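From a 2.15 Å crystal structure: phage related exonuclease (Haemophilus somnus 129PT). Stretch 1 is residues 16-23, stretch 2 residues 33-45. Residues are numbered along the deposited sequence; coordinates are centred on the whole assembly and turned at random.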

ATOM      1  N   HIS A  16      -7.725  13.816  12.922  1.00 15.75           N
ATOM      2  CA  HIS A  16      -6.371  13.356  12.591  1.00 16.97           C
ATOM      3  C   HIS A  16      -6.069  13.564  11.098  1.00 17.45           C
ATOM      4  O   HIS A  16      -4.955  13.866  10.757  1.00 17.90           O
ATOM      5  N   LYS A  17      -7.078  13.467  10.236  1.00 17.89           N
ATOM      6  CA  LYS A  17      -6.872  13.676   8.795  1.00 18.72           C
ATOM      7  C   LYS A  17      -6.378  15.070   8.449  1.00 18.21           C
ATOM      8  O   LYS A  17      -5.683  15.230   7.470  1.00 18.40           O
ATOM      9  N   ILE A  18      -6.706  16.071   9.259  1.00 18.12           N
ATOM     10  CA  ILE A  18      -6.397  17.462   8.903  1.00 17.97           C
ATOM     11  C   ILE A  18      -5.455  18.130   9.903  1.00 17.67           C
ATOM     12  O   ILE A  18      -5.041  19.272   9.703  1.00 15.74           O
ATOM     13  N   ILE A  19      -5.046  17.380  10.933  1.00 17.44           N
ATOM     14  CA  ILE A  19      -4.238  17.931  12.016  1.00 17.75           C
ATOM     15  C   ILE A  19      -2.737  18.082  11.651  1.00 17.12           C
ATOM     16  O   ILE A  19      -2.014  18.815  12.300  1.00 16.65           O
ATOM     17  N   GLY A  20      -2.286  17.365  10.642  1.00 17.07           N
ATOM     18  CA  GLY A  20      -0.884  17.353  10.291  1.00 17.54           C
ATOM     19  C   GLY A  20      -0.373  18.739   9.929  1.00 18.11           C
ATOM     20  O   GLY A  20      -1.117  19.611   9.424  1.00 17.36           O
ATOM     21  N   GLU A  21       0.903  18.930  10.176  1.00 18.17           N
ATOM     22  CA  GLU A  21       1.531  20.214   9.958  1.00 19.42           C
ATOM     23  C   GLU A  21       2.581  20.100   8.857  1.00 18.55           C
ATOM     24  O   GLU A  21       3.198  19.057   8.710  1.00 17.45           O
ATOM     25  N   PRO A  22       2.762  21.165   8.060  1.00 18.31           N
ATOM     26  CA  PRO A  22       3.827  21.149   7.075  1.00 18.41           C
ATOM     27  C   PRO A  22       5.150  20.948   7.778  1.00 18.65           C
ATOM     28  O   PRO A  22       5.298  21.373   8.930  1.00 18.84           O
ATOM     29  N   LYS A  23       6.097  20.302   7.119  1.00 19.46           N
ATOM     30  CA  LYS A  23       7.431  20.142   7.703  1.00 20.20           C
ATOM     31  C   LYS A  23       8.033  21.523   7.961  1.00 20.10           C
ATOM     32  O   LYS A  23       8.662  21.730   8.983  1.00 20.35           O
ATOM     33  N   LEU A  33      -1.963  24.220   4.694  1.00 16.06           N
ATOM     34  CA  LEU A  33      -2.411  22.851   4.913  1.00 16.31           C
ATOM     35  C   LEU A  33      -1.470  21.842   4.252  1.00 15.45           C
ATOM     36  O   LEU A  33      -0.908  22.122   3.214  1.00 15.32           O
ATOM     37  N   THR A  34      -1.339  20.652   4.825  1.00 15.27           N
ATOM     38  CA  THR A  34      -0.568  19.580   4.196  1.00 15.35           C
ATOM     39  C   THR A  34      -1.378  19.009   3.054  1.00 15.97           C
ATOM     40  O   THR A  34      -2.602  19.199   3.002  1.00 15.62           O
ATOM     41  N   ASP A  35      -0.715  18.293   2.157  1.00 16.30           N
ATOM     42  CA  ASP A  35      -1.410  17.593   1.060  1.00 17.15           C
ATOM     43  C   ASP A  35      -2.425  16.563   1.582  1.00 16.66           C
ATOM     44  O   ASP A  35      -3.507  16.409   1.019  1.00 16.57           O
ATOM     45  N   THR A  36      -2.069  15.847   2.637  1.00 15.82           N
ATOM     46  CA  THR A  36      -3.031  14.966   3.275  1.00 15.97           C
ATOM     47  C   THR A  36      -4.275  15.682   3.730  1.00 14.90           C
ATOM     48  O   THR A  36      -5.365  15.167   3.543  1.00 14.32           O
ATOM     49  N   ALA A  37      -4.103  16.840   4.375  1.00 13.97           N
ATOM     50  CA  ALA A  37      -5.236  17.591   4.916  1.00 13.15           C
ATOM     51  C   ALA A  37      -6.143  18.048   3.771  1.00 12.53           C
ATOM     52  O   ALA A  37      -7.374  17.924   3.845  1.00 10.84           O
ATOM     53  N   LYS A  38      -5.527  18.545   2.708  1.00 12.49           N
ATOM     54  CA  LYS A  38      -6.290  19.003   1.546  1.00 13.25           C
ATOM     55  C   LYS A  38      -7.073  17.899   0.880  1.00 12.83           C
ATOM     56  O   LYS A  38      -8.202  18.091   0.489  1.00 11.82           O
ATOM     57  N   SER A  39      -6.462  16.739   0.788  1.00 13.13           N
ATOM     58  CA  SER A  39      -7.129  15.590   0.227  1.00 14.03           C
ATOM     59  C   SER A  39      -8.358  15.207   1.092  1.00 13.62           C
ATOM     60  O   SER A  39      -9.443  14.952   0.561  1.00 13.46           O
ATOM     61  N   ALA A  40      -8.215  15.232   2.411  1.00 12.54           N
ATOM     62  CA  ALA A  40      -9.354  14.961   3.290  1.00 12.33           C
ATOM     63  C   ALA A  40     -10.461  16.020   3.158  1.00 12.14           C
ATOM     64  O   ALA A  40     -11.650  15.691   3.147  1.00 12.02           O
ATOM     65  N   VAL A  41     -10.079  17.289   3.077  1.00 12.05           N
ATOM     66  CA  VAL A  41     -11.062  18.362   2.949  1.00 11.60           C
ATOM     67  C   VAL A  41     -11.830  18.256   1.602  1.00 11.73           C
ATOM     68  O   VAL A  41     -13.013  18.545   1.521  1.00 10.78           O
ATOM     69  N   ARG A  42     -11.161  17.802   0.558  1.00 11.82           N
ATOM     70  CA  ARG A  42     -11.860  17.565  -0.719  1.00 12.23           C
ATOM     71  C   ARG A  42     -12.922  16.484  -0.587  1.00 12.13           C
ATOM     72  O   ARG A  42     -13.967  16.570  -1.220  1.00 10.55           O
ATOM     73  N   GLU A  43     -12.639  15.450   0.198  1.00 11.57           N
ATOM     74  CA  GLU A  43     -13.628  14.396   0.393  1.00 12.98           C
ATOM     75  C   GLU A  43     -14.843  14.942   1.138  1.00 13.17           C
ATOM     76  O   GLU A  43     -16.006  14.569   0.847  1.00 14.22           O
HETATM   77  N   MSE A  44     -14.579  15.826   2.089  1.00 12.78           N
HETATM   78  CA  MSE A  44     -15.649  16.456   2.846  1.00 12.58           C
HETATM   79  C   MSE A  44     -16.436  17.363   1.915  1.00 12.07           C
HETATM   80  O   MSE A  44     -17.656  17.345   1.957  1.00 13.65           O
ATOM     81  N   ALA A  45     -15.752  18.171   1.089  1.00 10.82           N
ATOM     82  CA  ALA A  45     -16.448  19.030   0.127  1.00 10.14           C
ATOM     83  C   ALA A  45     -17.323  18.194  -0.830  1.00  9.53           C
ATOM     84  O   ALA A  45     -18.460  18.540  -1.066  1.00  8.42           O
TER

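The contact between these stretches is mainly apolar, and no direct hydrogen bond crosses it. Its centre is Ile18, which fits as a knob into a hole formed by Ala37, Ala40, Val41 and Met44, residues spaced so that they share one face of the helix. With chi1 at 62° (p) and chi2 at 70° (p), Ile18 places CG2 3.9 Å from Ala40 CB, 3.8 Å from Val41 CG2 and 4.1 Å from the CE of Met44, a selenomethionine, while the end of the side chain leads away from the helix.

The two alanines suit this close approach: the CA atoms of Ile18 and Ala37 lie 4.2 Å apart, and single methyls fill little space. Ala37 CB is 4.1 Å from Ile18 CB, and Ala37 CA makes a CA-H...O contact with Lys17 O at 3.5 Å. Ala40 points toward stretch 1, its CB also meeting Lys17 CB at 3.6 Å. Val41 is t, and Met44 is m, t, t, an extended chain that carries its terminal methyl to Ile18. Lys17 likewise extends (m, t, t, t), bringing its NZ to 4.5 Å from Glu43 OE1; the opposite charges are near each other but too far apart for a salt bridge.

At the other end, Thr34 serves two purposes. In its p rotamer, OG1 accepts a capping bond from Ala37 N (3.1 Å), satisfying an amide in the helix's first turn, while CG2 packs 3.5 Å from Gly20 O, 3.4 Å from Glu21 C and 4.1 Å from Pro22 CD. A branched residue with both hydroxyl and methyl suits this place. Water 1 supplies a polar bridge, donating to Ile18 O (3.2 Å from its O) and Gly20 O (2.6 Å from its O) and accepting from Thr34 N (3.3 Å from its O).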

ATOM      1  CB  HIS A  16      -6.172  11.895  12.989  1.00 16.59           C
ATOM      2  CG  HIS A  16      -6.893  10.932  12.113  1.00 15.91           C
ATOM      3  ND1 HIS A  16      -8.260  10.765  12.159  1.00 21.47           N
ATOM      4  CD2 HIS A  16      -6.451  10.112  11.140  1.00 17.21           C
ATOM      5  CE1 HIS A  16      -8.629   9.873  11.257  1.00 19.69           C
ATOM      6  NE2 HIS A  16      -7.549   9.467  10.624  1.00 18.19           N
ATOM      7  CB  LYS A  17      -8.139  13.370   8.008  1.00 19.02           C
ATOM      8  CG  LYS A  17      -8.509  11.871   8.008  1.00 21.28           C
ATOM      9  CD  LYS A  17      -9.929  11.651   7.459  1.00 25.03           C
ATOM     10  CE  LYS A  17     -10.234  10.159   7.252  1.00 27.16           C
ATOM     11  NZ  LYS A  17     -11.675   9.987   6.778  1.00 31.21           N
ATOM     12  CB  ILE A  18      -7.689  18.309   8.604  1.00 18.67           C
ATOM     13  CG1 ILE A  18      -8.625  18.425   9.793  1.00 19.63           C
ATOM     14  CG2 ILE A  18      -8.529  17.677   7.430  1.00 18.68           C
ATOM     15  CD1 ILE A  18      -8.106  19.272  10.887  1.00 23.00           C
ATOM     16  CB  ILE A  19      -4.329  17.023  13.302  1.00 18.14           C
ATOM     17  CG1 ILE A  19      -4.060  17.846  14.563  1.00 17.97           C
ATOM     18  CG2 ILE A  19      -3.348  15.792  13.218  1.00 18.43           C
ATOM     19  CD1 ILE A  19      -5.071  18.953  14.742  1.00 18.92           C
ATOM     20  CB  GLU A  21       2.127  20.714  11.290  1.00 19.85           C
ATOM     21  CG  GLU A  21       1.040  21.389  12.133  1.00 22.75           C
ATOM     22  CD  GLU A  21       1.421  21.663  13.590  1.00 27.65           C
ATOM     23  OE1 GLU A  21       2.444  21.121  14.117  1.00 28.88           O
ATOM     24  OE2 GLU A  21       0.649  22.434  14.211  1.00 31.08           O
ATOM     25  CB  PRO A  22       3.767  22.555   6.456  1.00 18.07           C
ATOM     26  CG  PRO A  22       2.462  23.072   6.747  1.00 18.50           C
ATOM     27  CD  PRO A  22       1.978  22.403   8.005  1.00 18.71           C
ATOM     28  CB  LYS A  23       8.336  19.289   6.818  1.00 20.22           C
ATOM     29  CG  LYS A  23       7.836  17.846   6.663  1.00 22.78           C
ATOM     30  CD  LYS A  23       8.973  16.887   6.231  1.00 26.38           C
ATOM     31  CE  LYS A  23       8.481  15.497   5.756  1.00 28.21           C
ATOM     32  NZ  LYS A  23       7.450  15.589   4.651  1.00 30.22           N
ATOM     33  CB  LEU A  33      -3.804  22.667   4.310  1.00 16.76           C
ATOM     34  CG  LEU A  33      -4.998  23.381   4.960  1.00 18.01           C
ATOM     35  CD1 LEU A  33      -6.192  23.200   4.074  1.00 20.32           C
ATOM     36  CD2 LEU A  33      -5.277  22.828   6.312  1.00 19.32           C
ATOM     37  CB  THR A  34      -0.311  18.442   5.192  1.00 15.94           C
ATOM     38  OG1 THR A  34      -1.572  17.958   5.668  1.00 15.34           O
ATOM     39  CG2 THR A  34       0.546  18.942   6.410  1.00 14.05           C
ATOM     40  CB  ASP A  35      -0.410  16.868   0.145  1.00 17.83           C
ATOM     41  CG  ASP A  35       0.395  17.811  -0.739  1.00 20.57           C
ATOM     42  OD1 ASP A  35       0.039  18.997  -0.882  1.00 26.13           O
ATOM     43  OD2 ASP A  35       1.388  17.344  -1.332  1.00 25.77           O
ATOM     44  CB  THR A  36      -2.412  14.244   4.488  1.00 16.18           C
ATOM     45  OG1 THR A  36      -1.404  13.406   3.990  1.00 18.33           O
ATOM     46  CG2 THR A  36      -3.434  13.380   5.292  1.00 16.62           C
ATOM     47  CB  ALA A  37      -4.758  18.811   5.780  1.00 11.95           C
ATOM     48  CB  LYS A  38      -5.381  19.646   0.541  1.00 13.33           C
ATOM     49  CG  LYS A  38      -4.883  20.977   1.023  1.00 15.92           C
ATOM     50  CD  LYS A  38      -3.634  21.359   0.266  1.00 20.12           C
ATOM     51  CE  LYS A  38      -3.886  22.307  -0.811  1.00 22.87           C
ATOM     52  NZ  LYS A  38      -2.586  23.084  -1.066  1.00 22.59           N
ATOM     53  CB  SER A  39      -6.141  14.432   0.095  1.00 14.35           C
ATOM     54  OG  SER A  39      -6.826  13.293  -0.356  1.00 16.81           O
ATOM     55  CB  ALA A  40      -8.899  14.822   4.766  1.00 11.27           C
ATOM     56  CB  VAL A  41     -10.391  19.777   3.104  1.00 12.09           C
ATOM     57  CG1 VAL A  41     -11.428  20.911   2.800  1.00 10.24           C
ATOM     58  CG2 VAL A  41      -9.757  19.919   4.573  1.00  8.96           C
ATOM     59  CB  ARG A  42     -10.882  17.115  -1.781  1.00 12.33           C
ATOM     60  CG  ARG A  42     -10.030  18.220  -2.336  1.00 13.68           C
ATOM     61  CD  ARG A  42      -8.895  17.575  -3.127  1.00 16.75           C
ATOM     62  NE  ARG A  42      -7.858  18.533  -3.318  1.00 19.09           N
ATOM     63  CZ  ARG A  42      -6.588  18.262  -3.477  1.00 21.36           C
ATOM     64  NH1 ARG A  42      -6.148  17.012  -3.503  1.00 22.45           N
ATOM     65  NH2 ARG A  42      -5.746  19.267  -3.648  1.00 24.82           N
ATOM     66  CB  GLU A  43     -13.052  13.219   1.168  1.00 12.92           C
ATOM     67  CG  GLU A  43     -11.996  12.451   0.426  1.00 16.50           C
ATOM     68  CD  GLU A  43     -11.420  11.256   1.226  1.00 21.69           C
ATOM     69  OE1 GLU A  43     -11.496  11.251   2.458  1.00 22.46           O
ATOM     70  OE2 GLU A  43     -10.866  10.337   0.601  1.00 29.77           O
HETATM   71  CB  MSE A  44     -15.089  17.250   4.045  1.00 11.90           C
HETATM   72  CG  MSE A  44     -14.402  16.359   5.114  1.00 14.05           C
HETATM   73 SE   MSE A  44     -13.247  17.413   6.332  0.75 13.28          SE
HETATM   74  CE  MSE A  44     -12.284  15.968   7.170  1.00 10.46           C
ATOM     75  CB  ALA A  45     -15.467  19.896  -0.651  1.00  9.84           C
TER
HETATM   76  O   HOH W   1      -2.852  20.546   7.711  1.00 15.92           O